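Side-chain contacts in cytochrome C549 (Arthrospira maxima, PDB 1F1C), which carries a covalently bound heme c and probably stabilises the oxygen-evolving complex as an extrinsic lumenal subunit of photosystem II: residues K22-G27 against A114-L119; A69-I74 against I105-L110. All coordinates share one frame; numbering follows the deposited sequence.

Interaction 1: residues K22-G27 against A114-L119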
loop_
_atom_site.group_PDB
_atom_site.type_symbol
_atom_site.label_atom_id
_atom_site.label_comp_id
_atom_site.label_asym_id
_atom_site.label_seq_id
_atom_site.Cartn_x
_atom_site.Cartn_y
_atom_site.Cartn_z
ATOM N N LYS A 22 8.098 1.669 30.445
ATOM C CA LYS A 22 9.253 1.797 29.563
ATOM C C LYS A 22 8.976 1.215 28.179
ATOM O O LYS A 22 9.302 1.830 27.163
ATOM C CB LYS A 22 10.473 1.102 30.177
ATOM C CG LYS A 22 11.770 1.364 29.422
ATOM C CD LYS A 22 12.976 0.719 30.106
ATOM C CE LYS A 22 13.039 -0.787 29.868
ATOM N NZ LYS A 22 13.264 -1.132 28.432
ATOM N N GLU A 23 8.369 0.033 28.140
ATOM C CA GLU A 23 8.060 -0.628 26.878
ATOM C C GLU A 23 7.106 0.211 26.043
ATOM O O GLU A 23 7.247 0.303 24.821
ATOM C CB GLU A 23 7.453 -2.004 27.140
ATOM C CG GLU A 23 8.405 -2.962 27.846
ATOM C CD GLU A 23 7.734 -4.262 28.244
ATOM O OE1 GLU A 23 6.741 -4.209 29.002
ATOM O OE2 GLU A 23 8.198 -5.332 27.796
ATOM N N ILE A 24 6.134 0.824 26.707
ATOM C CA ILE A 24 5.167 1.663 26.022
ATOM C C ILE A 24 5.844 2.899 25.430
ATOM O O ILE A 24 5.470 3.353 24.346
ATOM C CB ILE A 24 4.034 2.084 26.979
ATOM C CG1 ILE A 24 3.274 0.842 27.449
ATOM C CG2 ILE A 24 3.085 3.032 26.283
ATOM C CD1 ILE A 24 2.258 1.127 28.528
ATOM N N LYS A 25 6.833 3.445 26.137
ATOM C CA LYS A 25 7.562 4.615 25.647
ATOM C C LYS A 25 8.238 4.220 24.347
ATOM O O LYS A 25 8.295 5.004 23.403
ATOM C CB LYS A 25 8.642 5.052 26.644
ATOM C CG LYS A 25 8.150 5.837 27.857
ATOM C CD LYS A 25 7.666 7.226 27.466
ATOM C CE LYS A 25 7.296 8.055 28.693
ATOM N NZ LYS A 25 6.758 9.399 28.327
ATOM N N LYS A 26 8.762 2.996 24.312
ATOM C CA LYS A 26 9.443 2.484 23.126
ATOM C C LYS A 26 8.454 2.171 22.012
ATOM O O LYS A 26 8.763 2.346 20.836
ATOM C CB LYS A 26 10.234 1.221 23.461
ATOM C CG LYS A 26 11.462 1.458 24.324
ATOM C CD LYS A 26 12.215 0.153 24.546
ATOM C CE LYS A 26 13.458 0.366 25.385
ATOM N NZ LYS A 26 14.216 -0.902 25.612
ATOM N N GLY A 27 7.265 1.706 22.383
ATOM C CA GLY A 27 6.261 1.398 21.380
ATOM C C GLY A 27 5.871 2.675 20.657
ATOM O O GLY A 27 5.713 2.696 19.435
ATOM N N ALA A 114 2.256 -2.619 19.963
ATOM C CA ALA A 114 0.937 -3.193 20.220
ATOM C C ALA A 114 0.376 -2.673 21.545
ATOM O O ALA A 114 -0.807 -2.340 21.650
ATOM C CB ALA A 114 1.032 -4.721 20.245
ATOM N N GLY A 115 1.234 -2.610 22.561
ATOM C CA GLY A 115 0.800 -2.114 23.847
ATOM C C GLY A 115 0.470 -0.638 23.741
ATOM O O GLY A 115 -0.509 -0.165 24.323
ATOM N N TYR A 116 1.296 0.096 23.001
ATOM C CA TYR A 116 1.084 1.530 22.814
ATOM C C TYR A 116 -0.275 1.784 22.163
ATOM O O TYR A 116 -1.093 2.550 22.682
ATOM C CB TYR A 116 2.188 2.128 21.927
ATOM C CG TYR A 116 1.926 3.564 21.547
ATOM C CD1 TYR A 116 1.963 4.574 22.504
ATOM C CD2 TYR A 116 1.596 3.908 20.237
ATOM C CE1 TYR A 116 1.675 5.892 22.170
ATOM C CE2 TYR A 116 1.311 5.221 19.892
ATOM C CZ TYR A 116 1.350 6.207 20.863
ATOM O OH TYR A 116 1.057 7.509 20.530
ATOM N N ILE A 117 -0.505 1.145 21.020
ATOM C CA ILE A 117 -1.763 1.302 20.307
ATOM C C ILE A 117 -2.956 1.055 21.226
ATOM O O ILE A 117 -3.882 1.860 21.259
ATOM C CB ILE A 117 -1.849 0.337 19.088
ATOM C CG1 ILE A 117 -0.846 0.774 18.000
ATOM C CG2 ILE A 117 -3.293 0.298 18.559
ATOM C CD1 ILE A 117 -0.753 -0.165 16.766
ATOM N N LEU A 118 -2.922 -0.046 21.977
ATOM C CA LEU A 118 -4.016 -0.404 22.886
ATOM C C LEU A 118 -4.135 0.535 24.083
ATOM O O LEU A 118 -5.190 0.617 24.720
ATOM C CB LEU A 118 -3.843 -1.844 23.400
ATOM C CG LEU A 118 -3.766 -2.996 22.388
ATOM C CD1 LEU A 118 -3.454 -4.284 23.142
ATOM C CD2 LEU A 118 -5.065 -3.126 21.613
ATOM N N LEU A 119 -3.056 1.239 24.396
ATOM C CA LEU A 119 -3.067 2.158 25.521
ATOM C C LEU A 119 -3.791 3.467 25.220
ATOM O O LEU A 119 -4.582 3.931 26.028
ATOM C CB LEU A 119 -1.639 2.480 25.953
ATOM C CG LEU A 119 -1.505 3.495 27.097
ATOM C CD1 LEU A 119 -2.062 2.917 28.388
ATOM C CD2 LEU A 119 -0.035 3.855 27.271
#
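I24 and Y116 mark the place where the two helices pass each other, their CA atoms 5.2 Å apart. The axes of the short segments 22-27 and 114-119 run almost exactly perpendicular, at 91° between their N-to-C directions, and come within 8.0 Å. So close a passage is possible because G27 carries no side chain on the face turned to the other helix. Y116 is directed toward that face and rests its CB on the backbone of the glycine, 3.9 Å from G27 C. With CG anti to the backbone N (chi1 172°), the phenol ring of Y116 is carried across helix 22-27, where it meets backbone atoms obliquely and brings its CD1 4.1 Å from I24 O.

This crossing of an N-terminal and a C-terminal helix at about a right angle is the hallmark of the cytochrome c fold, with a glycine and an aromatic ring meeting at its centre. The ring of Y116 also meets that of F31, one helical turn beyond G27, their planes inclined to each other.

On the other flank of the crossing the contact is aliphatic. I24 and L119 approach with their side chains at about a right angle, and the methyl CD2 of L119 faces two methyls of the isoleucine. It presses on I24 CG2 at 3.4 Å, tighter than usual van der Waals contact, and lies 3.8 Å from I24 CD1. I24 CG2, the branch anti to the backbone N, also reaches back to Y116 CD1 at 4.2 Å, so one methyl bridges the tyrosine and the leucine. F8 of strand 7-9 packs against L119, while I117, on a different side of its helix, touches the heme.

Interaction 2: residues A69-I74 against I105-L110. With HEC (heme c), chain C.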
loop_
_atom_site.group_PDB
_atom_site.type_symbol
_atom_site.label_atom_id
_atom_site.label_comp_id
_atom_site.label_asym_id
_atom_site.label_seq_id
_atom_site.Cartn_x
_atom_site.Cartn_y
_atom_site.Cartn_z
ATOM N N ALA A 69 -2.635 -10.329 18.369
ATOM C CA ALA A 69 -3.282 -10.024 17.105
ATOM C C ALA A 69 -2.625 -8.835 16.441
ATOM O O ALA A 69 -2.427 -8.833 15.225
ATOM C CB ALA A 69 -4.753 -9.753 17.331
ATOM N N LEU A 70 -2.270 -7.829 17.234
ATOM C CA LEU A 70 -1.632 -6.642 16.682
ATOM C C LEU A 70 -0.231 -6.988 16.183
ATOM O O LEU A 70 0.192 -6.540 15.112
ATOM C CB LEU A 70 -1.571 -5.532 17.731
ATOM C CG LEU A 70 -2.941 -4.874 17.951
ATOM C CD1 LEU A 70 -2.839 -3.811 19.033
ATOM C CD2 LEU A 70 -3.428 -4.263 16.634
ATOM N N VAL A 71 0.483 -7.798 16.954
ATOM C CA VAL A 71 1.821 -8.197 16.549
ATOM C C VAL A 71 1.757 -8.977 15.237
ATOM O O VAL A 71 2.565 -8.743 14.334
ATOM C CB VAL A 71 2.491 -9.050 17.638
ATOM C CG1 VAL A 71 3.821 -9.599 17.128
ATOM C CG2 VAL A 71 2.714 -8.202 18.874
ATOM N N ASP A 72 0.781 -9.881 15.129
ATOM C CA ASP A 72 0.591 -10.689 13.923
ATOM C C ASP A 72 0.340 -9.786 12.736
ATOM O O ASP A 72 0.892 -9.985 11.646
ATOM C CB ASP A 72 -0.616 -11.620 14.081
ATOM C CG ASP A 72 -0.934 -12.401 12.807
ATOM O OD1 ASP A 72 -2.114 -12.416 12.395
ATOM O OD2 ASP A 72 -0.012 -13.010 12.218
ATOM N N TYR A 73 -0.516 -8.795 12.955
ATOM C CA TYR A 73 -0.873 -7.853 11.912
ATOM C C TYR A 73 0.342 -7.188 11.276
ATOM O O TYR A 73 0.430 -7.098 10.052
ATOM C CB TYR A 73 -1.803 -6.767 12.456
ATOM C CG TYR A 73 -2.351 -5.919 11.344
ATOM C CD1 TYR A 73 -3.503 -6.305 10.648
ATOM C CD2 TYR A 73 -1.660 -4.791 10.908
ATOM C CE1 TYR A 73 -3.948 -5.581 9.538
ATOM C CE2 TYR A 73 -2.087 -4.073 9.798
ATOM C CZ TYR A 73 -3.231 -4.469 9.119
ATOM O OH TYR A 73 -3.658 -3.742 8.032
ATOM N N ILE A 74 1.272 -6.713 12.101
ATOM C CA ILE A 74 2.461 -6.052 11.578
ATOM C C ILE A 74 3.352 -7.049 10.860
ATOM O O ILE A 74 3.981 -6.719 9.855
ATOM C CB ILE A 74 3.261 -5.366 12.688
ATOM C CG1 ILE A 74 2.367 -4.347 13.389
ATOM C CG2 ILE A 74 4.493 -4.691 12.094
ATOM C CD1 ILE A 74 2.919 -3.844 14.718
ATOM N N ILE A 105 13.148 -3.585 12.950
ATOM C CA ILE A 105 12.086 -3.849 13.906
ATOM C C ILE A 105 12.156 -5.284 14.403
ATOM O O ILE A 105 12.246 -6.226 13.612
ATOM C CB ILE A 105 10.696 -3.595 13.292
ATOM C CG1 ILE A 105 10.603 -2.150 12.786
ATOM C CG2 ILE A 105 9.619 -3.846 14.329
ATOM C CD1 ILE A 105 10.823 -1.087 13.853
ATOM N N SER A 106 12.117 -5.437 15.721
ATOM C CA SER A 106 12.169 -6.750 16.347
ATOM C C SER A 106 10.832 -7.062 17.006
ATOM O O SER A 106 10.008 -6.166 17.210
ATOM C CB SER A 106 13.262 -6.781 17.415
ATOM O OG SER A 106 12.945 -5.901 18.477
ATOM N N GLU A 107 10.633 -8.334 17.337
ATOM C CA GLU A 107 9.418 -8.789 18.001
ATOM C C GLU A 107 9.142 -7.933 19.229
ATOM O O GLU A 107 7.995 -7.580 19.503
ATOM C CB GLU A 107 9.569 -10.246 18.433
ATOM C CG GLU A 107 9.507 -11.228 17.285
ATOM C CD GLU A 107 8.112 -11.350 16.731
ATOM O OE1 GLU A 107 7.943 -12.012 15.687
ATOM O OE2 GLU A 107 7.183 -10.786 17.349
ATOM N N ASP A 108 10.198 -7.610 19.970
ATOM C CA ASP A 108 10.061 -6.788 21.161
ATOM C C ASP A 108 9.372 -5.474 20.822
ATOM O O ASP A 108 8.488 -5.017 21.556
ATOM C CB ASP A 108 11.436 -6.512 21.765
ATOM C CG ASP A 108 12.028 -7.734 22.440
ATOM O OD1 ASP A 108 11.543 -8.108 23.529
ATOM O OD2 ASP A 108 12.974 -8.329 21.878
ATOM N N ASP A 109 9.776 -4.873 19.700
ATOM C CA ASP A 109 9.192 -3.612 19.263
ATOM C C ASP A 109 7.737 -3.813 18.884
ATOM O O ASP A 109 6.887 -2.987 19.208
ATOM C CB ASP A 109 9.939 -3.041 18.058
ATOM C CG ASP A 109 11.399 -2.802 18.341
ATOM O OD1 ASP A 109 11.725 -2.101 19.325
ATOM O OD2 ASP A 109 12.224 -3.318 17.567
ATOM N N LEU A 110 7.454 -4.912 18.197
ATOM C CA LEU A 110 6.097 -5.208 17.776
ATOM C C LEU A 110 5.195 -5.324 18.981
ATOM O O LEU A 110 4.050 -4.868 18.972
ATOM C CB LEU A 110 6.070 -6.501 16.959
ATOM C CG LEU A 110 5.974 -6.295 15.444
ATOM C CD1 LEU A 110 6.657 -4.999 15.032
ATOM C CD2 LEU A 110 6.591 -7.491 14.733
HETATM FE FE HEC C . -1.433 0.627 9.016
HETATM C CHA HEC C . -4.520 -0.765 8.750
HETATM C CHB HEC C . -1.125 -0.758 12.219
HETATM C CHC HEC C . 1.756 1.784 9.317
HETATM C CHD HEC C . -1.909 2.361 6.153
HETATM N NA HEC C . -2.537 -0.558 10.177
HETATM C C1A HEC C . -3.783 -1.051 9.901
HETATM C C2A HEC C . -4.273 -1.790 11.033
HETATM C C3A HEC C . -3.342 -1.790 11.987
HETATM C C4A HEC C . -2.283 -0.991 11.479
HETATM C CMA HEC C . -3.281 -2.628 13.254
HETATM C CAA HEC C . -5.587 -2.488 11.134
HETATM C CBA HEC C . -6.583 -1.458 11.600
HETATM C CGA HEC C . -7.907 -2.080 11.940
HETATM O O1A HEC C . -8.053 -3.301 11.738
HETATM O O2A HEC C . -8.800 -1.352 12.408
HETATM N NB HEC C . -0.004 0.517 10.419
HETATM C C1B HEC C . -0.054 -0.070 11.705
HETATM C C2B HEC C . 1.204 0.002 12.371
HETATM C C3B HEC C . 2.051 0.593 11.505
HETATM C C4B HEC C . 1.294 0.972 10.333
HETATM C CMB HEC C . 1.546 -0.464 13.776
HETATM C CAB HEC C . 3.420 0.764 11.710
HETATM C CBB HEC C . 4.292 -0.334 11.840
HETATM N NC HEC C . -0.344 1.836 7.984
HETATM C C1C HEC C . 0.956 2.232 8.254
HETATM C C2C HEC C . 1.433 3.145 7.272
HETATM C C3C HEC C . 0.449 3.277 6.336
HETATM C C4C HEC C . -0.684 2.485 6.821
HETATM C CMC HEC C . 2.763 3.897 7.297
HETATM C CAC HEC C . 0.499 4.149 5.217
HETATM C CBC HEC C . 1.505 4.020 4.212
HETATM N ND HEC C . -2.877 0.722 7.693
HETATM C C1D HEC C . -2.901 1.457 6.529
HETATM C C2D HEC C . -4.110 1.250 5.807
HETATM C C3D HEC C . -4.835 0.377 6.534
HETATM C C4D HEC C . -4.086 0.068 7.722
HETATM C CMD HEC C . -4.589 2.045 4.571
HETATM C CAD HEC C . -6.174 -0.257 6.139
HETATM C CBD HEC C . -5.994 -1.529 5.312
HETATM C CGD HEC C . -7.317 -2.213 4.981
HETATM O O1D HEC C . -7.985 -2.729 5.895
HETATM O O2D HEC C . -7.696 -2.232 3.793
#
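V71 and I74 hold L110 from successive turns of helix 69-74, entirely through van der Waals contacts. The two methyls of V71 divide the work: CG1 lies 3.8 Å from L110 CB, and CG2 sits 3.6 Å from the backbone L110 O. I74 and L110 lie alongside one another, pointing opposite ways, with I74 CG2 3.7 Å from L110 CD1. The leucine sits off the staggered positions (chi1 -102°). E107, bent at chi2, crosses V71 at about a right angle and brings OE2 3.6 Å from V71 CG1, while its OE1 makes a salt bridge to K75.

The same helix also lines the heme pocket. The CD1 methyl of I74, which also touches L110, lies 3.8 Å from HEC CMB. Y73 lays one ring face over a pyrrole, with CE2 3.4 Å from HEC C2A, and meets the axial ligand H90 edge-to-face.

Behind L110, at the N-cap position of its helix, S106 N donates to the anti lone pair of D109 OD2 (2.8 Å, 167°), one half of a capping box; S106 OG also bonds to OD2, from above the carboxylate plane. D109 and I105 rest on V30 of helix 21-34, and L70 and V71 continue the packing onto A114, farther along helix 107-124.

In the fold
From the N terminus, helix 21-34 supplies residues 22-27, which wait 87 residues for their partner 114-119; interaction 1 thus closes a loop spanning most of the chain. Interaction 2 lies wholly within that loop, joining 69-74 to 105-110 and closing a smaller loop of its own. The covalent heme attachments C35 and C38 and the ligand H39 lie in the outer loop only, whereas the second axial ligand, H90, belongs to the inner one. Helix 107-124 serves both contacts, meeting helix 67-75 at its start and helix 21-34 farther along. L70 also packs on L118, joining the two contacts into one three-helix core beside the heme.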